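Local coordinates for immunity 23 family protein (PDB 5FFP), which probably acts as the CdiI immunity protein of a contact-dependent growth inhibition system, protecting the cell that makes it by neutralising a cognate CDI toxin, at residues C13-S18 / A23-C28; I112-Y117 / E143-V148. All coordinates share one frame; numbering follows the deposited sequence.

Contact 1 (C13-S18 / A23-C28); sequences CDAVES and AFANGC
D14 and C28 face each other as an antiparallel hydrogen-bonded pair, gripped by two backbone bonds: D14 N gives to C28 O at 3.0 Å, and C28 N returns a straighter bond to D14 O at 2.8 Å. Two residues on, V16 N meets N26 O at 2.8 Å in an almost linear bond (175° at the hydrogen). Between these bonds lies the non-hydrogen-bonded pair A15–G27, whose CA atoms are 4.1 Å apart. G27 CA lies 3.3 Å from D14 O, a CA-H...O contact added to the amide bond that oxygen already accepts.

Packing around this backbone core is light. V16 sets CG1 anti to its backbone N (chi1 180°), which leaves CG2 beside that N and 3.8 Å from G27 CA. The methyls of A15 and A25 touch side by side, A15 CB to A25 CB at 4.2 Å. N26 turns away from 13-18: its OD1 bonds T44 OG1 and its ND2 bonds W19 O. S20 OG bonds both V16 O and N26 N, bridging the two arms where they part. This is the loop end of an antiparallel beta hairpin.

Contact 2 (I112-Y117 / E143-V148); sequences IFLVEY and EFQSVV
L114 and F144 form the apolar centre of the contact. L114 points from the strand toward helix 143-148, its CG anti to the backbone N (chi1 -166°), and presents both methyls: CD1 lies 4.1 Å from F144 CB, while CD2 reaches F144 CD1 at 4.0 Å, approaching the ring obliquely. A face of the same ring carries V148 CG2, 3.5 Å above the plane and offset toward the rim. All three residues are buried.

The polar side is looser and, at partly exposed Q145, nearer solvent, although E116 itself is buried. Q145 bends at chi2 (91°) and brings its amide back to the strand, where NE2 makes a weak hydrogen bond of 3.3 Å to E116 OE2. The E116 chain, extended beyond CG, comes from the opposite direction, and its carboxylate plane is turned 44° from the amide. The stronger partner of NE2 is C57 O, so this nitrogen links helix, strand and C57. L114 CD2 also touches Q145 NE2, at 4.0 Å, marking where the apolar patch gives way to polar groups.

The axes of strand 112-117 and helix 143-148 come no closer than 11.0 Å, a gap spanned by side chains alone. F144 also stacks on F9 and touches V100, while V147 and V148 rest on strand 9-15. L114 packs on V100 and on L123 of strand 120-127, placing the helix start between the two sheets.

In the fold
From the N terminus, strand 9-15 runs into contact 1, which closes a short hairpin loop and returns the chain along strand 26-33 in the four-stranded sheet. Strand 36-44 and the helices between 45 and 108 follow before contact 2 opens at 112. It encloses the rest of the three-stranded sheet and shuts at helix 143-154. The two contacts are therefore in series, neither nested nor crossed, with centres about 25 Å apart and nearest atoms about 9 Å apart. Strand 9-15 relates them: its far end enters contact 1, while F9 and I11 meet the helix of contact 2, joining the two sheets through that helix.

Contact 1 (C13-S18 / A23-C28)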
loop_
_atom_site.group_PDB
_atom_site.type_symbol
_atom_site.label_atom_id
_atom_site.label_comp_id
_atom_site.label_asym_id
_atom_site.label_seq_id
_atom_site.Cartn_x
_atom_site.Cartn_y
_atom_site.Cartn_z
ATOM N N CYS A 13 -18.353 3.915 22.901
ATOM C CA CYS A 13 -17.352 2.986 23.446
ATOM C C CYS A 13 -17.311 2.834 24.990
ATOM O O CYS A 13 -17.721 3.739 25.752
ATOM C CB CYS A 13 -15.969 3.320 22.868
ATOM S SG CYS A 13 -15.369 4.987 23.182
ATOM N N ASP A 14 -16.935 1.630 25.448
ATOM C CA ASP A 14 -16.764 1.362 26.854
ATOM C C ASP A 14 -15.807 0.187 27.065
ATOM O O ASP A 14 -15.897 -0.819 26.392
ATOM C CB ASP A 14 -18.109 0.988 27.497
ATOM C CG ASP A 14 -18.929 2.182 27.925
ATOM O OD1 ASP A 14 -18.471 2.967 28.785
ATOM O OD2 ASP A 14 -20.040 2.349 27.369
ATOM N N ALA A 15 -14.965 0.312 28.067
ATOM C CA ALA A 15 -14.223 -0.769 28.659
ATOM C C ALA A 15 -15.142 -1.791 29.337
ATOM O O ALA A 15 -16.201 -1.438 29.892
ATOM C CB ALA A 15 -13.283 -0.201 29.731
ATOM N N VAL A 16 -14.711 -3.057 29.339
ATOM C CA VAL A 16 -15.357 -4.036 30.162
ATOM C C VAL A 16 -14.427 -4.341 31.308
ATOM O O VAL A 16 -13.328 -4.905 31.109
ATOM C CB VAL A 16 -15.651 -5.301 29.394
ATOM C CG1 VAL A 16 -16.321 -6.294 30.330
ATOM C CG2 VAL A 16 -16.517 -5.037 28.157
ATOM N N GLU A 17 -14.843 -3.949 32.498
ATOM C CA GLU A 17 -14.030 -4.026 33.690
ATOM C C GLU A 17 -13.279 -5.336 33.892
ATOM O O GLU A 17 -12.169 -5.326 34.420
ATOM C CB GLU A 17 -14.893 -3.803 34.951
ATOM C CG GLU A 17 -14.603 -2.478 35.647
ATOM C CD GLU A 17 -15.248 -2.325 37.032
ATOM O OE1 GLU A 17 -15.997 -1.312 37.225
ATOM O OE2 GLU A 17 -14.994 -3.178 37.941
ATOM N N SER A 18 -13.927 -6.444 33.547
ATOM C CA SER A 18 -13.406 -7.786 33.785
ATOM C C SER A 18 -12.453 -8.254 32.668
ATOM O O SER A 18 -11.770 -9.246 32.820
ATOM C CB SER A 18 -14.560 -8.777 33.894
ATOM O OG SER A 18 -14.692 -9.493 32.666
ATOM N N ALA A 23 -3.658 -0.950 32.185
ATOM C CA ALA A 23 -2.922 -0.602 30.977
ATOM C C ALA A 23 -3.768 -0.768 29.736
ATOM O O ALA A 23 -3.532 -0.122 28.719
ATOM C CB ALA A 23 -1.699 -1.485 30.851
ATOM N N PHE A 24 -4.703 -1.708 29.799
ATOM C CA PHE A 24 -5.429 -2.074 28.637
ATOM C C PHE A 24 -6.904 -1.964 28.993
ATOM O O PHE A 24 -7.442 -2.808 29.706
ATOM C CB PHE A 24 -5.076 -3.482 28.203
ATOM C CG PHE A 24 -3.600 -3.738 28.067
ATOM C CD1 PHE A 24 -2.884 -3.128 27.075
ATOM C CD2 PHE A 24 -2.931 -4.583 28.945
ATOM C CE1 PHE A 24 -1.534 -3.345 26.943
ATOM C CE2 PHE A 24 -1.592 -4.805 28.825
ATOM C CZ PHE A 24 -0.888 -4.193 27.816
ATOM N N ALA A 25 -7.532 -0.894 28.515
ATOM C CA ALA A 25 -8.983 -0.717 28.586
ATOM C C ALA A 25 -9.557 -1.520 27.454
ATOM O O ALA A 25 -9.591 -1.037 26.303
ATOM C CB ALA A 25 -9.369 0.778 28.456
ATOM N N ASN A 26 -9.982 -2.739 27.747
ATOM C CA ASN A 26 -10.500 -3.622 26.708
ATOM C C ASN A 26 -11.995 -3.694 26.764
ATOM O O ASN A 26 -12.564 -3.920 27.835
ATOM C CB ASN A 26 -9.969 -5.062 26.880
ATOM C CG ASN A 26 -8.480 -5.163 26.639
ATOM O OD1 ASN A 26 -7.922 -4.471 25.752
ATOM N ND2 ASN A 26 -7.811 -5.958 27.474
ATOM N N GLY A 27 -12.646 -3.585 25.624
ATOM C CA GLY A 27 -14.099 -3.471 25.621
ATOM C C GLY A 27 -14.691 -3.292 24.235
ATOM O O GLY A 27 -14.295 -3.979 23.290
ATOM N N CYS A 28 -15.639 -2.370 24.097
ATOM C CA CYS A 28 -16.448 -2.259 22.872
ATOM C C CYS A 28 -16.363 -0.887 22.260
ATOM O O CYS A 28 -16.188 0.128 22.968
ATOM C CB CYS A 28 -17.898 -2.582 23.171
ATOM S SG CYS A 28 -18.139 -4.280 23.766
#

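Contact 2 (I112-Y117 / E143-V148)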
loop_
_atom_site.group_PDB
_atom_site.type_symbol
_atom_site.label_atom_id
_atom_site.label_comp_id
_atom_site.label_asym_id
_atom_site.label_seq_id
_atom_site.Cartn_x
_atom_site.Cartn_y
_atom_site.Cartn_z
ATOM N N ILE A 112 -14.493 2.091 6.422
ATOM C CA ILE A 112 -15.335 3.256 6.557
ATOM C C ILE A 112 -14.541 4.457 6.132
ATOM O O ILE A 112 -13.484 4.731 6.706
ATOM C CB ILE A 112 -15.792 3.413 8.014
ATOM C CG1 ILE A 112 -16.657 2.210 8.416
ATOM C CG2 ILE A 112 -16.580 4.708 8.186
ATOM C CD1 ILE A 112 -16.693 1.998 9.904
ATOM N N PHE A 113 -15.049 5.171 5.130
ATOM C CA PHE A 113 -14.269 6.202 4.486
ATOM C C PHE A 113 -14.936 7.554 4.650
ATOM O O PHE A 113 -16.157 7.638 4.700
ATOM C CB PHE A 113 -14.095 5.882 2.999
ATOM C CG PHE A 113 -13.410 4.558 2.716
ATOM C CD1 PHE A 113 -12.018 4.455 2.709
ATOM C CD2 PHE A 113 -14.158 3.434 2.401
ATOM C CE1 PHE A 113 -11.387 3.251 2.433
ATOM C CE2 PHE A 113 -13.544 2.226 2.114
ATOM C CZ PHE A 113 -12.152 2.132 2.126
ATOM N N LEU A 114 -14.125 8.606 4.733
ATOM C CA LEU A 114 -14.607 9.967 4.751
ATOM C C LEU A 114 -14.304 10.646 3.402
ATOM O O LEU A 114 -13.147 10.667 2.958
ATOM C CB LEU A 114 -13.919 10.733 5.864
ATOM C CG LEU A 114 -14.527 12.082 6.266
ATOM C CD1 LEU A 114 -15.950 11.921 6.761
ATOM C CD2 LEU A 114 -13.679 12.750 7.337
ATOM N N VAL A 115 -15.334 11.205 2.763
ATOM C CA VAL A 115 -15.164 12.049 1.571
ATOM C C VAL A 115 -15.848 13.395 1.822
ATOM O O VAL A 115 -17.025 13.445 2.194
ATOM C CB VAL A 115 -15.821 11.404 0.329
ATOM C CG1 VAL A 115 -15.771 12.345 -0.868
ATOM C CG2 VAL A 115 -15.172 10.072 -0.018
ATOM N N GLU A 116 -15.122 14.488 1.601
ATOM C CA GLU A 116 -15.663 15.817 1.822
ATOM C C GLU A 116 -15.989 16.470 0.472
ATOM O O GLU A 116 -15.383 16.129 -0.542
ATOM C CB GLU A 116 -14.666 16.685 2.597
ATOM C CG GLU A 116 -14.360 16.194 4.005
ATOM C CD GLU A 116 -13.304 17.068 4.693
ATOM O OE1 GLU A 116 -12.690 17.905 3.998
ATOM O OE2 GLU A 116 -13.095 16.955 5.915
ATOM N N TYR A 117 -16.977 17.371 0.467
ATOM C CA TYR A 117 -17.258 18.200 -0.680
ATOM C C TYR A 117 -17.721 19.564 -0.214
ATOM O O TYR A 117 -18.750 19.683 0.449
ATOM C CB TYR A 117 -18.321 17.589 -1.604
ATOM C CG TYR A 117 -18.616 18.468 -2.815
ATOM C CD1 TYR A 117 -17.780 18.451 -3.921
ATOM C CD2 TYR A 117 -19.719 19.324 -2.838
ATOM C CE1 TYR A 117 -18.028 19.255 -5.025
ATOM C CE2 TYR A 117 -19.981 20.137 -3.937
ATOM C CZ TYR A 117 -19.132 20.094 -5.029
ATOM O OH TYR A 117 -19.365 20.866 -6.130
ATOM N N GLU A 143 -17.769 17.413 10.951
ATOM C CA GLU A 143 -18.609 16.756 11.969
ATOM C C GLU A 143 -17.877 15.525 12.510
ATOM O O GLU A 143 -17.688 15.395 13.715
ATOM C CB GLU A 143 -19.990 16.391 11.392
ATOM C CG GLU A 143 -21.032 15.921 12.412
ATOM C CD GLU A 143 -22.390 15.571 11.794
ATOM O OE1 GLU A 143 -22.755 16.134 10.736
ATOM O OE2 GLU A 143 -23.131 14.746 12.373
ATOM N N PHE A 144 -17.402 14.668 11.607
ATOM C CA PHE A 144 -16.604 13.507 11.990
ATOM C C PHE A 144 -15.415 13.871 12.887
ATOM O O PHE A 144 -15.253 13.357 13.977
ATOM C CB PHE A 144 -16.111 12.743 10.752
ATOM C CG PHE A 144 -15.220 11.583 11.094
ATOM C CD1 PHE A 144 -13.866 11.776 11.261
ATOM C CD2 PHE A 144 -15.742 10.318 11.282
ATOM C CE1 PHE A 144 -13.041 10.732 11.594
ATOM C CE2 PHE A 144 -14.918 9.265 11.606
ATOM C CZ PHE A 144 -13.570 9.470 11.765
ATOM N N GLN A 145 -14.561 14.746 12.424
ATOM C CA GLN A 145 -13.420 15.130 13.239
ATOM C C GLN A 145 -13.848 15.597 14.638
ATOM O O GLN A 145 -13.264 15.190 15.634
ATOM C CB GLN A 145 -12.613 16.231 12.544
ATOM C CG GLN A 145 -11.867 15.737 11.316
ATOM C CD GLN A 145 -12.672 15.866 10.019
ATOM O OE1 GLN A 145 -13.914 15.819 10.019
ATOM N NE2 GLN A 145 -11.966 16.000 8.906
ATOM N N SER A 146 -14.859 16.471 14.697
ATOM C CA SER A 146 -15.279 17.081 15.963
ATOM C C SER A 146 -15.791 16.033 16.975
ATOM O O SER A 146 -15.539 16.144 18.171
ATOM C CB SER A 146 -16.331 18.160 15.711
ATOM O OG SER A 146 -17.639 17.607 15.692
ATOM N N VAL A 147 -16.477 15.008 16.481
ATOM C CA VAL A 147 -16.899 13.867 17.302
ATOM C C VAL A 147 -15.686 13.062 17.779
ATOM O O VAL A 147 -15.562 12.740 18.946
ATOM C CB VAL A 147 -17.865 12.959 16.501
ATOM C CG1 VAL A 147 -18.006 11.568 17.121
ATOM C CG2 VAL A 147 -19.225 13.622 16.385
ATOM N N VAL A 148 -14.762 12.780 16.878
ATOM C CA VAL A 148 -13.516 12.116 17.271
ATOM C C VAL A 148 -12.775 12.902 18.331
ATOM O O VAL A 148 -12.346 12.361 19.352
ATOM C CB VAL A 148 -12.587 11.875 16.068
ATOM C CG1 VAL A 148 -11.250 11.328 16.524
ATOM C CG2 VAL A 148 -13.237 10.904 15.094
#